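Local coordinates for protein cytidine deaminase (Mycobacterium leprae, PDB 3R2N) that probably catalyses the zinc-dependent hydrolytic deamination of cytidine to uridine in pyrimidine salvage, working as a homotetramer, at residues W10-R21 / A79-G87. Sequence-based numbering, arbitrary orientation. Where two conformers were deposited one is given.
Sequences WDTLQKAAVAAR and AVYCVDGNG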
ATOM      1  N   TRP D  10      13.992 -25.591  -9.726  1.00 49.51           N
ATOM      2  CA  TRP D  10      12.998 -25.152  -8.760  1.00 48.31           C
ATOM      3  C   TRP D  10      13.332 -25.570  -7.325  1.00 48.55           C
ATOM      4  O   TRP D  10      13.005 -24.859  -6.382  1.00 47.69           O
ATOM      5  CB  TRP D  10      11.610 -25.618  -9.193  1.00 48.50           C
ATOM      6  CG  TRP D  10      11.170 -25.029 -10.506  1.00 47.01           C
ATOM      7  CD1 TRP D  10      11.226 -25.635 -11.735  1.00 47.66           C
ATOM      8  CD2 TRP D  10      10.595 -23.724 -10.724  1.00 44.48           C
ATOM      9  NE1 TRP D  10      10.713 -24.792 -12.700  1.00 46.57           N
ATOM     10  CE2 TRP D  10      10.327 -23.612 -12.110  1.00 44.27           C
ATOM     11  CE3 TRP D  10      10.274 -22.646  -9.881  1.00 43.66           C
ATOM     12  CZ2 TRP D  10       9.753 -22.467 -12.678  1.00 42.51           C
ATOM     13  CZ3 TRP D  10       9.705 -21.504 -10.442  1.00 42.98           C
ATOM     14  CH2 TRP D  10       9.447 -21.427 -11.838  1.00 43.55           C
ATOM     15  N   ASP D  11      13.988 -26.719  -7.175  1.00 49.80           N
ATOM     16  CA  ASP D  11      14.618 -27.111  -5.911  1.00 50.32           C
ATOM     17  C   ASP D  11      15.492 -26.006  -5.296  1.00 48.35           C
ATOM     18  O   ASP D  11      15.397 -25.709  -4.097  1.00 47.89           O
ATOM     19  CB  ASP D  11      15.489 -28.346  -6.135  1.00 52.79           C
ATOM     20  CG  ASP D  11      14.920 -29.583  -5.484  1.00 57.61           C
ATOM     21  OD1 ASP D  11      15.007 -29.669  -4.224  1.00 60.71           O
ATOM     22  OD2 ASP D  11      14.403 -30.461  -6.227  1.00 59.80           O
ATOM     23  N   THR D  12      16.362 -25.419  -6.110  1.00 46.67           N
ATOM     24  CA  THR D  12      17.278 -24.403  -5.612  1.00 45.31           C
ATOM     25  C   THR D  12      16.495 -23.219  -5.089  1.00 42.98           C
ATOM     26  O   THR D  12      16.724 -22.768  -3.972  1.00 42.66           O
ATOM     27  CB  THR D  12      18.249 -23.970  -6.683  1.00 45.07           C
ATOM     28  OG1 THR D  12      19.080 -25.080  -7.001  1.00 48.13           O
ATOM     29  CG2 THR D  12      19.122 -22.830  -6.205  1.00 44.62           C
ATOM     30  N   LEU D  13      15.546 -22.744  -5.886  1.00 41.60           N
ATOM     31  CA  LEU D  13      14.664 -21.651  -5.461  1.00 39.45           C
ATOM     32  C   LEU D  13      13.897 -21.966  -4.153  1.00 39.63           C
ATOM     33  O   LEU D  13      13.803 -21.114  -3.266  1.00 38.39           O
ATOM     34  CB  LEU D  13      13.714 -21.269  -6.592  1.00 38.29           C
ATOM     35  CG  LEU D  13      14.358 -20.675  -7.844  1.00 37.04           C
ATOM     36  CD1 LEU D  13      13.281 -20.284  -8.840  1.00 36.31           C
ATOM     37  CD2 LEU D  13      15.248 -19.468  -7.510  1.00 34.56           C
ATOM     38  N   GLN D  14      13.408 -23.203  -4.011  1.00 40.87           N
ATOM     39  CA  GLN D  14      12.601 -23.594  -2.840  1.00 41.31           C
ATOM     40  C   GLN D  14      13.430 -23.602  -1.552  1.00 41.32           C
ATOM     41  O   GLN D  14      13.013 -23.027  -0.511  1.00 41.37           O
ATOM     42  CB  GLN D  14      11.835 -24.901  -3.120  1.00 42.81           C
ATOM     43  CG  GLN D  14      12.061 -26.068  -2.176  1.00 47.21           C
ATOM     44  CD  GLN D  14      11.202 -26.019  -0.949  1.00 50.09           C
ATOM     45  OE1 GLN D  14      11.675 -26.272   0.160  1.00 52.14           O
ATOM     46  NE2 GLN D  14       9.926 -25.701  -1.130  1.00 51.00           N
ATOM     47  N   LYS D  15      14.619 -24.193  -1.641  1.00 41.40           N
ATOM     48  CA  LYS D  15      15.597 -24.192  -0.542  1.00 41.54           C
ATOM     49  C   LYS D  15      16.030 -22.771  -0.183  1.00 39.70           C
ATOM     50  O   LYS D  15      16.134 -22.442   0.994  1.00 40.02           O
ATOM     51  CB  LYS D  15      16.816 -25.055  -0.873  1.00 41.60           C
ATOM     52  CG  LYS D  15      16.549 -26.563  -0.752  1.00 45.95           C
ATOM     53  CD  LYS D  15      17.660 -27.372  -1.418  1.00 49.80           C
ATOM     54  CE  LYS D  15      17.109 -28.632  -2.061  1.00 55.03           C
ATOM     55  NZ  LYS D  15      17.332 -29.901  -1.273  1.00 56.69           N
ATOM     56  N   ALA D  16      16.281 -21.942  -1.193  1.00 38.26           N
ATOM     57  CA  ALA D  16      16.705 -20.541  -0.960  1.00 37.03           C
ATOM     58  C   ALA D  16      15.621 -19.736  -0.262  1.00 36.01           C
ATOM     59  O   ALA D  16      15.917 -18.939   0.625  1.00 35.98           O
ATOM     60  CB  ALA D  16      17.101 -19.872  -2.251  1.00 35.51           C
ATOM     61  N   ALA D  17      14.367 -19.963  -0.660  1.00 35.80           N
ATOM     62  CA  ALA D  17      13.217 -19.297  -0.041  1.00 35.07           C
ATOM     63  C   ALA D  17      12.949 -19.776   1.388  1.00 35.71           C
ATOM     64  O   ALA D  17      12.578 -18.984   2.240  1.00 35.90           O
ATOM     65  CB  ALA D  17      11.953 -19.444  -0.916  1.00 34.81           C
ATOM     66  N   VAL D  18      13.116 -21.072   1.649  1.00 37.07           N
ATOM     67  CA  VAL D  18      13.013 -21.602   3.011  1.00 37.18           C
ATOM     68  C   VAL D  18      14.079 -20.927   3.857  1.00 37.69           C
ATOM     69  O   VAL D  18      13.788 -20.442   4.956  1.00 38.17           O
ATOM     70  CB  VAL D  18      13.199 -23.146   3.037  1.00 38.87           C
ATOM     71  CG1 VAL D  18      13.630 -23.642   4.441  1.00 38.61           C
ATOM     72  CG2 VAL D  18      11.931 -23.833   2.551  1.00 37.58           C
ATOM     73  N   ALA D  19      15.302 -20.865   3.325  1.00 37.42           N
ATOM     74  CA  ALA D  19      16.416 -20.251   4.033  1.00 37.47           C
ATOM     75  C   ALA D  19      16.135 -18.780   4.365  1.00 36.69           C
ATOM     76  O   ALA D  19      16.288 -18.360   5.528  1.00 37.66           O
ATOM     77  CB  ALA D  19      17.710 -20.390   3.208  1.00 37.61           C
ATOM     78  N   ALA D  20      15.700 -18.000   3.376  1.00 35.03           N
ATOM     79  CA  ALA D  20      15.475 -16.562   3.614  1.00 34.76           C
ATOM     80  C   ALA D  20      14.362 -16.342   4.657  1.00 34.64           C
ATOM     81  O   ALA D  20      14.399 -15.376   5.430  1.00 34.71           O
ATOM     82  CB  ALA D  20      15.151 -15.817   2.299  1.00 32.92           C
ATOM     83  N   ARG D  21      13.408 -17.275   4.694  1.00 35.11           N
ATOM     84  CA  ARG D  21      12.233 -17.201   5.565  1.00 35.00           C
ATOM     85  C   ARG D  21      12.614 -17.078   7.057  1.00 35.48           C
ATOM     86  O   ARG D  21      11.860 -16.500   7.847  1.00 35.48           O
ATOM     87  CB  ARG D  21      11.316 -18.405   5.314  1.00 35.40           C
ATOM     88  CG  ARG D  21       9.943 -18.320   5.981  1.00 35.41           C
ATOM     89  CD  ARG D  21       9.699 -19.564   6.819  1.00 38.95           C
ATOM     90  NE  ARG D  21       9.467 -20.722   5.967  1.00 40.95           N
ATOM     91  CZ  ARG D  21       9.899 -21.946   6.221  1.00 42.08           C
ATOM     92  NH1 ARG D  21      10.608 -22.191   7.312  1.00 42.76           N
ATOM     93  NH2 ARG D  21       9.623 -22.925   5.371  1.00 43.21           N
ATOM     94  N   ALA D  79      12.234 -16.476 -12.865  1.00 32.90           N
ATOM     95  CA  ALA D  79      11.497 -17.527 -12.168  1.00 32.74           C
ATOM     96  C   ALA D  79      11.396 -17.202 -10.688  1.00 32.26           C
ATOM     97  O   ALA D  79      12.363 -16.723 -10.094  1.00 32.11           O
ATOM     98  CB  ALA D  79      12.150 -18.896 -12.384  1.00 32.99           C
ATOM     99  N   VAL D  80      10.235 -17.474 -10.093  1.00 31.65           N
ATOM    100  CA  VAL D  80       9.982 -17.109  -8.694  1.00 31.46           C
ATOM    101  C   VAL D  80       9.278 -18.242  -7.941  1.00 32.26           C
ATOM    102  O   VAL D  80       8.349 -18.873  -8.473  1.00 32.35           O
ATOM    103  CB  VAL D  80       9.116 -15.819  -8.595  1.00 30.75           C
ATOM    104  CG1 VAL D  80       8.786 -15.488  -7.161  1.00 29.88           C
ATOM    105  CG2 VAL D  80       9.820 -14.667  -9.227  1.00 30.65           C
ATOM    106  N   TYR D  81       9.718 -18.475  -6.699  1.00 32.08           N
ATOM    107  CA  TYR D  81       9.152 -19.501  -5.826  1.00 32.43           C
ATOM    108  C   TYR D  81       8.916 -18.891  -4.431  1.00 32.35           C
ATOM    109  O   TYR D  81       9.882 -18.552  -3.722  1.00 32.27           O
ATOM    110  CB  TYR D  81      10.143 -20.674  -5.721  1.00 32.91           C
ATOM    111  CG  TYR D  81       9.561 -22.029  -5.323  1.00 33.94           C
ATOM    112  CD1 TYR D  81      10.041 -23.201  -5.888  1.00 35.33           C
ATOM    113  CD2 TYR D  81       8.557 -22.141  -4.361  1.00 34.05           C
ATOM    114  CE1 TYR D  81       9.507 -24.458  -5.526  1.00 35.56           C
ATOM    115  CE2 TYR D  81       8.037 -23.390  -3.983  1.00 33.53           C
ATOM    116  CZ  TYR D  81       8.507 -24.527  -4.575  1.00 35.66           C
ATOM    117  OH  TYR D  81       7.973 -25.734  -4.202  1.00 36.68           O
ATOM    118  N   CYS D  82       7.643 -18.746  -4.055  1.00 32.40           N
ATOM    119  CA  CYS D  82       7.275 -18.200  -2.751  0.70 32.78           C
ATOM    120  C   CYS D  82       6.875 -19.330  -1.786  1.00 33.48           C
ATOM    121  O   CYS D  82       6.211 -20.314  -2.181  1.00 34.48           O
ATOM    122  CB  CYS D  82       6.140 -17.197  -2.949  0.70 32.84           C
ATOM    123  SG  CYS D  82       5.686 -16.174  -1.560  0.70 34.31           S
ATOM    124  N   VAL D  83       7.293 -19.204  -0.526  1.00 33.14           N
ATOM    125  CA  VAL D  83       7.043 -20.264   0.456  1.00 33.94           C
ATOM    126  C   VAL D  83       6.379 -19.822   1.753  1.00 34.38           C
ATOM    127  O   VAL D  83       6.584 -18.684   2.235  1.00 33.47           O
ATOM    128  CB  VAL D  83       8.332 -21.015   0.849  1.00 34.96           C
ATOM    129  CG1 VAL D  83       8.924 -21.814  -0.370  1.00 33.82           C
ATOM    130  CG2 VAL D  83       9.319 -20.057   1.527  1.00 33.25           C
ATOM    131  N   ASP D  84       5.586 -20.724   2.329  1.00 34.92           N
ATOM    132  CA  ASP D  84       5.018 -20.467   3.641  1.00 34.97           C
ATOM    133  C   ASP D  84       5.859 -21.164   4.727  1.00 36.48           C
ATOM    134  O   ASP D  84       6.935 -21.701   4.431  1.00 36.67           O
ATOM    135  CB  ASP D  84       3.550 -20.885   3.688  1.00 35.56           C
ATOM    136  CG  ASP D  84       3.359 -22.400   3.564  1.00 36.74           C
ATOM    137  OD1 ASP D  84       4.321 -23.174   3.786  1.00 37.77           O
ATOM    138  OD2 ASP D  84       2.236 -22.813   3.234  1.00 37.88           O
ATOM    139  N   GLY D  85       5.367 -21.161   5.970  1.00 37.49           N
ATOM    140  CA  GLY D  85       6.075 -21.747   7.114  1.00 39.17           C
ATOM    141  C   GLY D  85       6.389 -23.240   7.024  1.00 41.28           C
ATOM    142  O   GLY D  85       7.253 -23.728   7.754  1.00 41.91           O
ATOM    143  N   ASN D  86       5.699 -23.964   6.137  1.00 42.31           N
ATOM    144  CA  ASN D  86       5.966 -25.399   5.925  1.00 44.22           C
ATOM    145  C   ASN D  86       6.847 -25.646   4.714  1.00 43.86           C
ATOM    146  O   ASN D  86       7.205 -26.800   4.421  1.00 44.40           O
ATOM    147  CB  ASN D  86       4.673 -26.218   5.816  1.00 45.21           C
ATOM    148  CG  ASN D  86       3.810 -26.114   7.070  1.00 48.23           C
ATOM    149  OD1 ASN D  86       4.323 -26.003   8.199  1.00 51.33           O
ATOM    150  ND2 ASN D  86       2.487 -26.131   6.881  1.00 49.35           N
ATOM    151  N   GLY D  87       7.197 -24.559   4.023  1.00 41.86           N
ATOM    152  CA  GLY D  87       8.000 -24.656   2.814  1.00 41.51           C
ATOM    153  C   GLY D  87       7.187 -25.010   1.583  1.00 41.39           C
ATOM    154  O   GLY D  87       7.742 -25.269   0.517  1.00 41.31           O
TER
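Gln14 lies across the Tyr81 ring: its CB sits 3.7 Å from the ring centroid, a CH-pi contact over one face. Tyr81 CG, anti to the backbone N, carries the ring against the first turn of helix 10-21, where CD1 meets Trp10 O and CE1 meets Gln14 CB. Chi1 of Gln14 (123°) lies off the staggered values, and the bend at chi2 then turns the amide, roughly upright to the ring plane, so that NE2 reaches Gly87 O at 2.8 Å. That bond is well formed, with an N-H...O angle of 155° and the donor in the carbonyl plane; Gly87 O also lies in the plane of the amide, which would favour this rotation.

At the helix start, Val80 O lies at the edge of the Trp10 ring, in its plane, 3.6 Å from CZ3; CH2 also packs on Ala79 CB. Leu13 CB meets Tyr81 CB, and one turn on Ala17 CB rests 3.6 Å from Val83 CG2. Arg21 brings its guanidinium over the type I turn 84-87; NE and NH2 each give Asp84 O a weak bond of 3.1 Å, and Gly85 O lies over one face.

The axes of helix 10-21 and strand 79-83 approach to 7.8 Å and cross at -43°, the helix lying on one face of the mixed sheet of the deaminase domain. Leu13 and Ala17 also pack on neighbouring strand 34-39, and Trp10 reaches Lys109 and Met111 of parallel strand 109-112.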